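Long-range contacts in CocE/NonD family hydrolase (Staphylococcus aureus subsp. aureus COL, PDB 3III), which probably hydrolyses ester or amide bonds as an alpha/beta-hydrolase of the CocE/NonD family, related to X-Pro dipeptidyl-peptidases: residues A[258-269]-A[285-296]; A[209-218]-A[233-241]. One frame throughout, in Å; residues are numbered along the deposited sequence.

Contact 1 (A[258-269]-A[285-296])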
loop_
_atom_site.group_PDB
_atom_site.type_symbol
_atom_site.label_atom_id
_atom_site.label_comp_id
_atom_site.label_asym_id
_atom_site.label_seq_id
_atom_site.Cartn_x
_atom_site.Cartn_y
_atom_site.Cartn_z
ATOM N N ILE A 258 8.668 15.465 4.544
ATOM C CA ILE A 258 7.315 15.886 4.088
ATOM C C ILE A 258 6.671 16.815 5.112
ATOM O O ILE A 258 6.529 16.462 6.322
ATOM C CB ILE A 258 6.418 14.687 3.824
ATOM C CG1 ILE A 258 6.992 13.871 2.676
ATOM C CG2 ILE A 258 4.984 15.098 3.560
ATOM C CD1 ILE A 258 6.195 12.572 2.441
ATOM N N LYS A 259 6.280 17.991 4.644
ATOM C CA LYS A 259 5.540 18.963 5.466
ATOM C C LYS A 259 4.098 19.274 5.031
ATOM O O LYS A 259 3.351 19.980 5.742
ATOM C CB LYS A 259 6.330 20.273 5.505
ATOM C CG LYS A 259 7.720 20.092 6.082
ATOM C CD LYS A 259 8.552 21.374 5.844
ATOM C CE LYS A 259 9.741 21.456 6.808
ATOM N NZ LYS A 259 10.801 22.417 6.293
ATOM N N THR A 260 3.740 18.802 3.844
ATOM C CA THR A 260 2.458 19.133 3.170
ATOM C C THR A 260 1.255 18.549 3.932
ATOM O O THR A 260 1.303 17.431 4.388
ATOM C CB THR A 260 2.488 18.549 1.718
ATOM O OG1 THR A 260 3.612 19.098 1.000
ATOM C CG2 THR A 260 1.204 18.807 0.938
ATOM N N PRO A 261 0.164 19.329 4.073
ATOM C CA PRO A 261 -1.047 18.763 4.632
ATOM C C PRO A 261 -1.447 17.458 3.934
ATOM O O PRO A 261 -1.426 17.361 2.688
ATOM C CB PRO A 261 -2.096 19.836 4.362
ATOM C CG PRO A 261 -1.337 21.137 4.401
ATOM C CD PRO A 261 0.025 20.769 3.784
ATOM N N LEU A 262 -1.819 16.486 4.730
ATOM C CA LEU A 262 -1.794 15.078 4.339
ATOM C C LEU A 262 -3.033 14.298 4.788
ATOM O O LEU A 262 -3.404 14.337 5.942
ATOM C CB LEU A 262 -0.529 14.440 4.990
ATOM C CG LEU A 262 -0.433 12.923 5.005
ATOM C CD1 LEU A 262 -0.349 12.424 3.545
ATOM C CD2 LEU A 262 0.828 12.448 5.740
ATOM N N LEU A 263 -3.683 13.648 3.828
ATOM C CA LEU A 263 -4.719 12.660 4.031
ATOM C C LEU A 263 -4.221 11.325 3.453
ATOM O O LEU A 263 -4.131 11.157 2.252
ATOM C CB LEU A 263 -6.043 13.131 3.386
ATOM C CG LEU A 263 -7.176 12.104 3.398
ATOM C CD1 LEU A 263 -7.616 11.674 4.824
ATOM C CD2 LEU A 263 -8.435 12.588 2.618
ATOM N N THR A 264 -3.870 10.377 4.328
ATOM C CA THR A 264 -3.404 9.074 3.947
ATOM C C THR A 264 -4.495 8.062 4.013
ATOM O O THR A 264 -5.285 8.053 4.991
ATOM C CB THR A 264 -2.299 8.620 4.921
ATOM O OG1 THR A 264 -1.270 9.624 4.926
ATOM C CG2 THR A 264 -1.718 7.228 4.511
ATOM N N CYS A 265 -4.578 7.179 3.021
ATOM C CA CYS A 265 -5.364 5.956 3.232
ATOM C C CYS A 265 -4.389 4.792 3.292
ATOM O O CYS A 265 -3.493 4.675 2.436
ATOM C CB CYS A 265 -6.410 5.739 2.140
ATOM S SG CYS A 265 -7.191 4.141 2.300
ATOM N N ALA A 266 -4.554 3.968 4.325
ATOM C CA ALA A 266 -3.966 2.625 4.465
ATOM C C ALA A 266 -5.078 1.582 4.520
ATOM O O ALA A 266 -6.215 1.897 4.900
ATOM C CB ALA A 266 -3.120 2.514 5.751
ATOM N N SER A 267 -4.758 0.336 4.194
ATOM C CA SER A 267 -5.762 -0.708 4.239
ATOM C C SER A 267 -5.162 -1.940 4.875
ATOM O O SER A 267 -4.050 -2.325 4.552
ATOM C CB SER A 267 -6.273 -1.037 2.855
ATOM O OG SER A 267 -7.293 -2.011 2.894
ATOM N N TRP A 268 -5.925 -2.577 5.757
ATOM C CA TRP A 268 -5.563 -3.884 6.260
ATOM C C TRP A 268 -5.476 -4.943 5.121
ATOM O O TRP A 268 -4.891 -6.001 5.324
ATOM C CB TRP A 268 -6.590 -4.365 7.276
ATOM C CG TRP A 268 -7.016 -3.394 8.299
ATOM C CD1 TRP A 268 -8.295 -3.104 8.642
ATOM C CD2 TRP A 268 -6.173 -2.657 9.210
ATOM N NE1 TRP A 268 -8.312 -2.233 9.707
ATOM C CE2 TRP A 268 -7.024 -1.933 10.068
ATOM C CE3 TRP A 268 -4.789 -2.535 9.372
ATOM C CZ2 TRP A 268 -6.544 -1.126 11.098
ATOM C CZ3 TRP A 268 -4.300 -1.721 10.408
ATOM C CH2 TRP A 268 -5.191 -1.039 11.264
ATOM N N SER A 269 -6.086 -4.680 3.979
ATOM C CA SER A 269 -6.248 -5.660 2.884
ATOM C C SER A 269 -5.071 -5.704 1.828
ATOM O O SER A 269 -5.148 -6.443 0.824
ATOM C CB SER A 269 -7.505 -5.311 2.117
ATOM O OG SER A 269 -8.601 -4.935 2.983
ATOM N N ALA A 285 5.874 11.353 8.325
ATOM C CA ALA A 285 5.707 12.691 7.759
ATOM C C ALA A 285 5.806 13.745 8.900
ATOM O O ALA A 285 5.188 13.566 9.980
ATOM C CB ALA A 285 4.354 12.807 6.991
ATOM N N ALA A 286 6.501 14.847 8.622
ATOM C CA ALA A 286 6.639 15.964 9.550
ATOM C C ALA A 286 5.431 16.899 9.501
ATOM O O ALA A 286 5.284 17.760 10.334
ATOM C CB ALA A 286 7.972 16.754 9.289
ATOM N N SER A 287 4.547 16.690 8.537
ATOM C CA SER A 287 3.341 17.510 8.351
ATOM C C SER A 287 2.592 17.837 9.653
ATOM O O SER A 287 2.225 16.946 10.379
ATOM C CB SER A 287 2.405 16.757 7.411
ATOM O OG SER A 287 3.068 16.444 6.188
ATOM N N GLU A 288 2.354 19.118 9.936
ATOM C CA GLU A 288 1.636 19.494 11.142
ATOM C C GLU A 288 0.142 19.151 11.039
ATOM O O GLU A 288 -0.559 19.053 12.064
ATOM C CB GLU A 288 1.829 21.003 11.386
ATOM C CG GLU A 288 3.187 21.331 11.961
ATOM C CD GLU A 288 3.507 22.846 11.999
ATOM O OE1 GLU A 288 2.609 23.699 11.782
ATOM O OE2 GLU A 288 4.683 23.175 12.248
ATOM N N GLU A 289 -0.347 18.950 9.810
ATOM C CA GLU A 289 -1.765 18.736 9.553
ATOM C C GLU A 289 -1.861 17.425 8.750
ATOM O O GLU A 289 -1.609 17.427 7.551
ATOM C CB GLU A 289 -2.317 19.914 8.744
ATOM C CG GLU A 289 -2.161 21.273 9.458
ATOM C CD GLU A 289 -2.711 22.473 8.659
ATOM O OE1 GLU A 289 -2.007 23.066 7.805
ATOM O OE2 GLU A 289 -3.831 22.860 8.914
ATOM N N LYS A 290 -2.136 16.321 9.429
ATOM C CA LYS A 290 -2.197 15.027 8.778
ATOM C C LYS A 290 -3.290 14.142 9.370
ATOM O O LYS A 290 -3.574 14.210 10.572
ATOM C CB LYS A 290 -0.836 14.364 8.817
ATOM C CG LYS A 290 -0.246 14.122 10.201
ATOM C CD LYS A 290 1.020 13.217 10.093
ATOM C CE LYS A 290 1.661 12.991 11.430
ATOM N NZ LYS A 290 2.992 12.217 11.338
ATOM N N TRP A 291 -3.899 13.340 8.497
ATOM C CA TRP A 291 -4.992 12.444 8.853
ATOM C C TRP A 291 -4.778 11.108 8.208
ATOM O O TRP A 291 -4.239 11.018 7.102
ATOM C CB TRP A 291 -6.330 13.036 8.364
ATOM C CG TRP A 291 -6.722 14.252 9.159
ATOM C CD1 TRP A 291 -7.546 14.291 10.257
ATOM C CD2 TRP A 291 -6.283 15.600 8.948
ATOM N NE1 TRP A 291 -7.619 15.565 10.740
ATOM C CE2 TRP A 291 -6.841 16.383 9.963
ATOM C CE3 TRP A 291 -5.443 16.212 8.013
ATOM C CZ2 TRP A 291 -6.633 17.771 10.053
ATOM C CZ3 TRP A 291 -5.241 17.621 8.114
ATOM C CH2 TRP A 291 -5.823 18.354 9.122
ATOM N N LEU A 292 -5.288 10.073 8.845
ATOM C CA LEU A 292 -5.186 8.726 8.325
ATOM C C LEU A 292 -6.564 8.066 8.331
ATOM O O LEU A 292 -7.322 8.150 9.329
ATOM C CB LEU A 292 -4.209 7.918 9.216
ATOM C CG LEU A 292 -4.100 6.417 9.009
ATOM C CD1 LEU A 292 -3.516 6.157 7.640
ATOM C CD2 LEU A 292 -3.216 5.753 10.155
ATOM N N TYR A 293 -6.895 7.397 7.238
ATOM C CA TYR A 293 -8.127 6.609 7.162
ATOM C C TYR A 293 -7.731 5.164 6.827
ATOM O O TYR A 293 -7.030 4.946 5.836
ATOM C CB TYR A 293 -8.992 7.172 6.056
ATOM C CG TYR A 293 -10.220 6.372 5.710
ATOM C CD1 TYR A 293 -11.271 6.288 6.581
ATOM C CD2 TYR A 293 -10.296 5.675 4.510
ATOM C CE1 TYR A 293 -12.389 5.496 6.290
ATOM C CE2 TYR A 293 -11.416 4.927 4.182
ATOM C CZ TYR A 293 -12.448 4.839 5.057
ATOM O OH TYR A 293 -13.509 4.046 4.744
ATOM N N VAL A 294 -8.163 4.206 7.643
ATOM C CA VAL A 294 -7.862 2.777 7.448
ATOM C C VAL A 294 -9.126 1.962 7.301
ATOM O O VAL A 294 -9.986 1.964 8.178
ATOM C CB VAL A 294 -6.996 2.177 8.546
ATOM C CG1 VAL A 294 -6.400 0.814 8.114
ATOM C CG2 VAL A 294 -5.829 3.144 8.988
ATOM N N HIS A 295 -9.169 1.146 6.257
ATOM C CA HIS A 295 -10.275 0.204 6.072
ATOM C C HIS A 295 -9.771 -1.193 5.767
ATOM O O HIS A 295 -8.604 -1.369 5.349
ATOM C CB HIS A 295 -11.179 0.697 4.951
ATOM C CG HIS A 295 -10.550 0.674 3.599
ATOM N ND1 HIS A 295 -10.448 -0.491 2.865
ATOM C CD2 HIS A 295 -9.985 1.642 2.850
ATOM C CE1 HIS A 295 -9.849 -0.224 1.716
ATOM N NE2 HIS A 295 -9.540 1.060 1.688
ATOM N N GLY A 296 -10.660 -2.172 5.955
ATOM C CA GLY A 296 -10.395 -3.569 5.645
ATOM C C GLY A 296 -11.228 -4.083 4.449
ATOM O O GLY A 296 -11.630 -5.252 4.408
HETATM O O HOH W 1 3.893 21.065 8.237
HETATM O O HOH W 2 0.841 20.031 7.297
#
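Strands 262-267 and 290-295 run side by side as a parallel pair, L262 level with K290 and S267 with H295, the axes of these segments 17° apart and 4.6 Å at closest approach. The backbone ladder zigzags from L262 N to E289 O through to A266 N and Y293 O; the bond from H295 N to A266 O is weak, and W268 N to H295 O ends the ladder.

There W268 lays its indole across V294, the two side chains at about a right angle. With V294 CG1 anti to the backbone N (chi1 -165°), this methyl sits over the centre of the six-membered ring, 3.5 Å from its centroid: a CH-pi contact suited to a slim branched residue, while W268 NE1 bonds to E336 O. H295 O accepts from S267 OG at 2.9 Å and from W268 N at 3.0 Å, the two donors arriving from opposite faces of its plane. The same serine lays CB over one face of the H295 imidazole, and its OG receives S269 N in an ST turn. At the other end, S287, whose short side chain keeps its hydroxyl close to the backbone, donates OG to T260 O over 2.7 Å from above the carbonyl plane. L262 CD2 meets A285 CB at 3.8 Å.

Helix 275-284 makes this a beta-alpha-beta crossover. Strand 186-192 pairs with 262-267 and strand 333-338 with 290-295, while helix 170-179 packs on L262 and T264 and helix 306-319 on L263 and W291.

Contact 2 (A[209-218]-A[233-241]); sequences PDTGFYRFWT and DLIQAQQEH
The Y214 ring has T218 OG1 over the centre of one face, and L234 O lies at its edge; the guanidinium of R215 carries T211 CG2 over one face and Q238 OE1 at its edge. These groups join two helices, 213-218 and 234-240, that run roughly antiparallel (147°) in the S15-family hydrolase region. An Asx turn, G212 N to D210 OD1, leads into the first helix, whose Y214 N bonds to D210 OD2; D233 caps the second through Q236 N.

Q238 is the central link, since an amide can accept and donate at once. Its extended chain, with CG anti to the backbone N (chi1 -178°), slides past the tyrosine and brings Q238 NE2 to D210 O in a hydrogen bond of 2.8 Å, from above the carbonyl plane; NE2 also bonds to A203 O. L234 O, already used by Q238 N within its helix, takes the Y214 hydroxyl at 2.7 Å from the other face of its plane. I235 CD1 rests 3.6 Å from R215 CG, the long aliphatic part of the arginine suiting an isoleucine, and L234 CD1 meets W217 CZ3. R215 NH1 forms a salt bridge with E535. On Q238 OE1 two R215 nitrogens converge side-on: NE on a lone pair at 2.9 Å, NH2 from above the carbonyl plane at 3.0 Å.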
loop_
_atom_site.group_PDB
_atom_site.type_symbol
_atom_site.label_atom_id
_atom_site.label_comp_id
_atom_site.label_asym_id
_atom_site.label_seq_id
_atom_site.Cartn_x
_atom_site.Cartn_y
_atom_site.Cartn_z
ATOM N N PRO A 209 12.929 -12.461 -1.762
ATOM C CA PRO A 209 12.512 -11.813 -2.994
ATOM C C PRO A 209 11.112 -12.183 -3.454
ATOM O O PRO A 209 10.731 -13.347 -3.410
ATOM C CB PRO A 209 13.558 -12.232 -4.022
ATOM C CG PRO A 209 14.212 -13.385 -3.465
ATOM C CD PRO A 209 13.993 -13.434 -1.977
ATOM N N ASP A 210 10.352 -11.176 -3.864
ATOM C CA ASP A 210 9.025 -11.389 -4.420
ATOM C C ASP A 210 9.242 -11.852 -5.856
ATOM O O ASP A 210 9.720 -11.103 -6.706
ATOM C CB ASP A 210 8.207 -10.141 -4.380
ATOM C CG ASP A 210 6.767 -10.320 -5.001
ATOM O OD1 ASP A 210 6.407 -11.462 -5.366
ATOM O OD2 ASP A 210 6.055 -9.288 -5.211
ATOM N N THR A 211 8.851 -13.072 -6.128
ATOM C CA THR A 211 8.965 -13.644 -7.468
ATOM C C THR A 211 7.620 -13.558 -8.239
ATOM O O THR A 211 7.486 -14.012 -9.415
ATOM C CB THR A 211 9.392 -15.081 -7.375
ATOM O OG1 THR A 211 8.393 -15.842 -6.681
ATOM C CG2 THR A 211 10.751 -15.182 -6.700
ATOM N N GLY A 212 6.641 -12.964 -7.593
ATOM C CA GLY A 212 5.338 -12.812 -8.186
ATOM C C GLY A 212 5.030 -11.412 -8.627
ATOM O O GLY A 212 5.615 -10.927 -9.623
ATOM N N PHE A 213 4.162 -10.743 -7.870
ATOM C CA PHE A 213 3.714 -9.394 -8.207
ATOM C C PHE A 213 4.819 -8.411 -8.654
ATOM O O PHE A 213 4.685 -7.752 -9.697
ATOM C CB PHE A 213 2.923 -8.735 -7.088
ATOM C CG PHE A 213 2.470 -7.380 -7.450
ATOM C CD1 PHE A 213 1.358 -7.201 -8.253
ATOM C CD2 PHE A 213 3.182 -6.274 -7.036
ATOM C CE1 PHE A 213 0.955 -5.897 -8.623
ATOM C CE2 PHE A 213 2.772 -4.990 -7.370
ATOM C CZ PHE A 213 1.658 -4.805 -8.167
ATOM N N TYR A 214 5.917 -8.361 -7.898
ATOM C CA TYR A 214 7.037 -7.458 -8.247
ATOM C C TYR A 214 7.494 -7.605 -9.688
ATOM O O TYR A 214 7.728 -6.601 -10.414
ATOM C CB TYR A 214 8.212 -7.693 -7.324
ATOM C CG TYR A 214 9.439 -6.849 -7.654
ATOM C CD1 TYR A 214 9.497 -5.504 -7.278
ATOM C CD2 TYR A 214 10.524 -7.389 -8.380
ATOM C CE1 TYR A 214 10.616 -4.738 -7.597
ATOM C CE2 TYR A 214 11.625 -6.651 -8.707
ATOM C CZ TYR A 214 11.680 -5.306 -8.273
ATOM O OH TYR A 214 12.799 -4.562 -8.596
ATOM N N ARG A 215 7.667 -8.843 -10.091
ATOM C CA ARG A 215 8.112 -9.175 -11.425
ATOM C C ARG A 215 7.014 -8.965 -12.448
ATOM O O ARG A 215 7.259 -8.443 -13.519
ATOM C CB ARG A 215 8.675 -10.593 -11.476
ATOM C CG ARG A 215 9.826 -10.801 -10.538
ATOM C CD ARG A 215 10.466 -12.185 -10.597
ATOM N NE ARG A 215 11.593 -12.216 -9.654
ATOM C CZ ARG A 215 12.361 -13.267 -9.436
ATOM N NH1 ARG A 215 12.121 -14.420 -10.045
ATOM N NH2 ARG A 215 13.379 -13.164 -8.600
ATOM N N PHE A 216 5.792 -9.317 -12.105
ATOM C CA PHE A 216 4.629 -9.069 -12.968
ATOM C C PHE A 216 4.464 -7.555 -13.272
ATOM O O PHE A 216 4.266 -7.113 -14.435
ATOM C CB PHE A 216 3.421 -9.586 -12.229
ATOM C CG PHE A 216 2.084 -9.130 -12.794
ATOM C CD1 PHE A 216 1.586 -9.713 -13.952
ATOM C CD2 PHE A 216 1.308 -8.187 -12.129
ATOM C CE1 PHE A 216 0.343 -9.317 -14.443
ATOM C CE2 PHE A 216 0.076 -7.826 -12.604
ATOM C CZ PHE A 216 -0.391 -8.391 -13.768
ATOM N N TRP A 217 4.646 -6.774 -12.226
ATOM C CA TRP A 217 4.510 -5.329 -12.271
ATOM C C TRP A 217 5.621 -4.767 -13.144
ATOM O O TRP A 217 5.384 -3.932 -14.042
ATOM C CB TRP A 217 4.587 -4.799 -10.839
ATOM C CG TRP A 217 4.717 -3.352 -10.735
ATOM C CD1 TRP A 217 3.747 -2.440 -10.940
ATOM C CD2 TRP A 217 5.902 -2.620 -10.391
ATOM N NE1 TRP A 217 4.252 -1.176 -10.774
ATOM C CE2 TRP A 217 5.574 -1.259 -10.433
ATOM C CE3 TRP A 217 7.209 -2.980 -10.067
ATOM C CZ2 TRP A 217 6.495 -0.253 -10.129
ATOM C CZ3 TRP A 217 8.125 -1.967 -9.756
ATOM C CH2 TRP A 217 7.773 -0.637 -9.813
ATOM N N THR A 218 6.847 -5.188 -12.858
ATOM C CA THR A 218 7.972 -4.695 -13.632
ATOM C C THR A 218 7.803 -5.009 -15.116
ATOM O O THR A 218 7.985 -4.135 -15.967
ATOM C CB THR A 218 9.321 -5.271 -13.168
ATOM O OG1 THR A 218 9.536 -4.926 -11.801
ATOM C CG2 THR A 218 10.431 -4.649 -14.043
ATOM N N ASP A 233 15.789 -1.782 -15.628
ATOM C CA ASP A 233 15.574 -3.220 -15.492
ATOM C C ASP A 233 15.527 -3.606 -14.007
ATOM O O ASP A 233 16.539 -3.982 -13.383
ATOM C CB ASP A 233 16.672 -3.999 -16.213
ATOM C CG ASP A 233 16.444 -5.494 -16.179
ATOM O OD1 ASP A 233 15.596 -6.018 -15.423
ATOM O OD2 ASP A 233 17.161 -6.152 -16.907
ATOM N N LEU A 234 14.331 -3.551 -13.461
ATOM C CA LEU A 234 14.138 -3.789 -12.050
ATOM C C LEU A 234 14.142 -5.264 -11.731
ATOM O O LEU A 234 14.310 -5.607 -10.609
ATOM C CB LEU A 234 12.850 -3.106 -11.542
ATOM C CG LEU A 234 12.959 -1.601 -11.306
ATOM C CD1 LEU A 234 11.536 -0.976 -11.178
ATOM C CD2 LEU A 234 13.880 -1.265 -10.117
ATOM N N ILE A 235 13.995 -6.132 -12.727
ATOM C CA ILE A 235 14.159 -7.578 -12.516
ATOM C C ILE A 235 15.651 -7.825 -12.138
ATOM O O ILE A 235 15.991 -8.460 -11.136
ATOM C CB ILE A 235 13.757 -8.362 -13.776
ATOM C CG1 ILE A 235 12.252 -8.193 -14.077
ATOM C CG2 ILE A 235 14.050 -9.830 -13.630
ATOM C CD1 ILE A 235 11.386 -8.711 -12.964
ATOM N N GLN A 236 16.534 -7.285 -12.947
ATOM C CA GLN A 236 17.968 -7.453 -12.697
ATOM C C GLN A 236 18.400 -6.738 -11.399
ATOM O O GLN A 236 19.265 -7.257 -10.660
ATOM C CB GLN A 236 18.805 -6.999 -13.912
ATOM C CG GLN A 236 20.320 -7.154 -13.728
ATOM C CD GLN A 236 20.763 -8.604 -13.392
ATOM O OE1 GLN A 236 20.108 -9.569 -13.814
ATOM N NE2 GLN A 236 21.901 -8.760 -12.670
ATOM N N ALA A 237 17.773 -5.601 -11.074
ATOM C CA ALA A 237 18.110 -4.843 -9.859
ATOM C C ALA A 237 17.828 -5.742 -8.640
ATOM O O ALA A 237 18.668 -5.841 -7.713
ATOM C CB ALA A 237 17.325 -3.452 -9.771
ATOM N N GLN A 238 16.722 -6.479 -8.697
ATOM C CA GLN A 238 16.348 -7.395 -7.604
ATOM C C GLN A 238 17.357 -8.535 -7.489
ATOM O O GLN A 238 17.703 -8.948 -6.418
ATOM C CB GLN A 238 14.952 -7.985 -7.810
ATOM C CG GLN A 238 14.445 -8.940 -6.669
ATOM C CD GLN A 238 13.142 -9.655 -7.104
ATOM O OE1 GLN A 238 13.089 -10.187 -8.201
ATOM N NE2 GLN A 238 12.097 -9.619 -6.268
ATOM N N GLN A 239 17.792 -9.069 -8.617
ATOM C CA GLN A 239 18.791 -10.108 -8.593
ATOM C C GLN A 239 20.085 -9.622 -7.924
ATOM O O GLN A 239 20.695 -10.324 -7.164
ATOM C CB GLN A 239 19.207 -10.455 -10.033
ATOM C CG GLN A 239 18.217 -11.204 -10.863
ATOM C CD GLN A 239 18.108 -12.612 -10.407
ATOM O OE1 GLN A 239 18.913 -13.482 -10.797
ATOM N NE2 GLN A 239 17.114 -12.858 -9.544
ATOM N N GLU A 240 20.575 -8.460 -8.331
ATOM C CA GLU A 240 21.922 -8.056 -7.983
ATOM C C GLU A 240 22.040 -7.163 -6.747
ATOM O O GLU A 240 23.165 -6.846 -6.322
ATOM C CB GLU A 240 22.625 -7.413 -9.224
ATOM C CG GLU A 240 22.139 -6.035 -9.520
ATOM C CD GLU A 240 22.373 -5.545 -10.954
ATOM O OE1 GLU A 240 22.064 -4.338 -11.186
ATOM O OE2 GLU A 240 22.787 -6.327 -11.815
ATOM N N HIS A 241 20.914 -6.804 -6.141
ATOM C CA HIS A 241 20.899 -6.020 -4.901
ATOM C C HIS A 241 20.055 -6.752 -3.830
ATOM O O HIS A 241 18.928 -6.331 -3.497
ATOM C CB HIS A 241 20.361 -4.631 -5.169
ATOM C CG HIS A 241 21.244 -3.801 -6.073
ATOM N ND1 HIS A 241 22.427 -3.254 -5.650
ATOM C CD2 HIS A 241 21.106 -3.424 -7.368
ATOM C CE1 HIS A 241 22.992 -2.587 -6.643
ATOM N NE2 HIS A 241 22.205 -2.660 -7.697
#

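In the fold
From the N terminus, the chain first builds strands of the large mixed sheet, up to 186-192, and then leaves it for a mainly helical excursion. Contact 2 closes a loop of 14 residues within that excursion, tying the start of helix 213-224 to helix 234-240; a bound palmitic acid touches F216 there. The chain next returns to the sheet, where contact 1 closes a loop of 15 residues around helix 275-284. The contacts are thus in series, neither nesting nor crossing, with centres 28 Å apart and nearest atoms about 11 Å apart. Contact 1 joins neighbouring sheet strands, whereas segment 209-218 of contact 2 also bonds to residues 530-535, late in the chain, through D210, T211, F213 and R215.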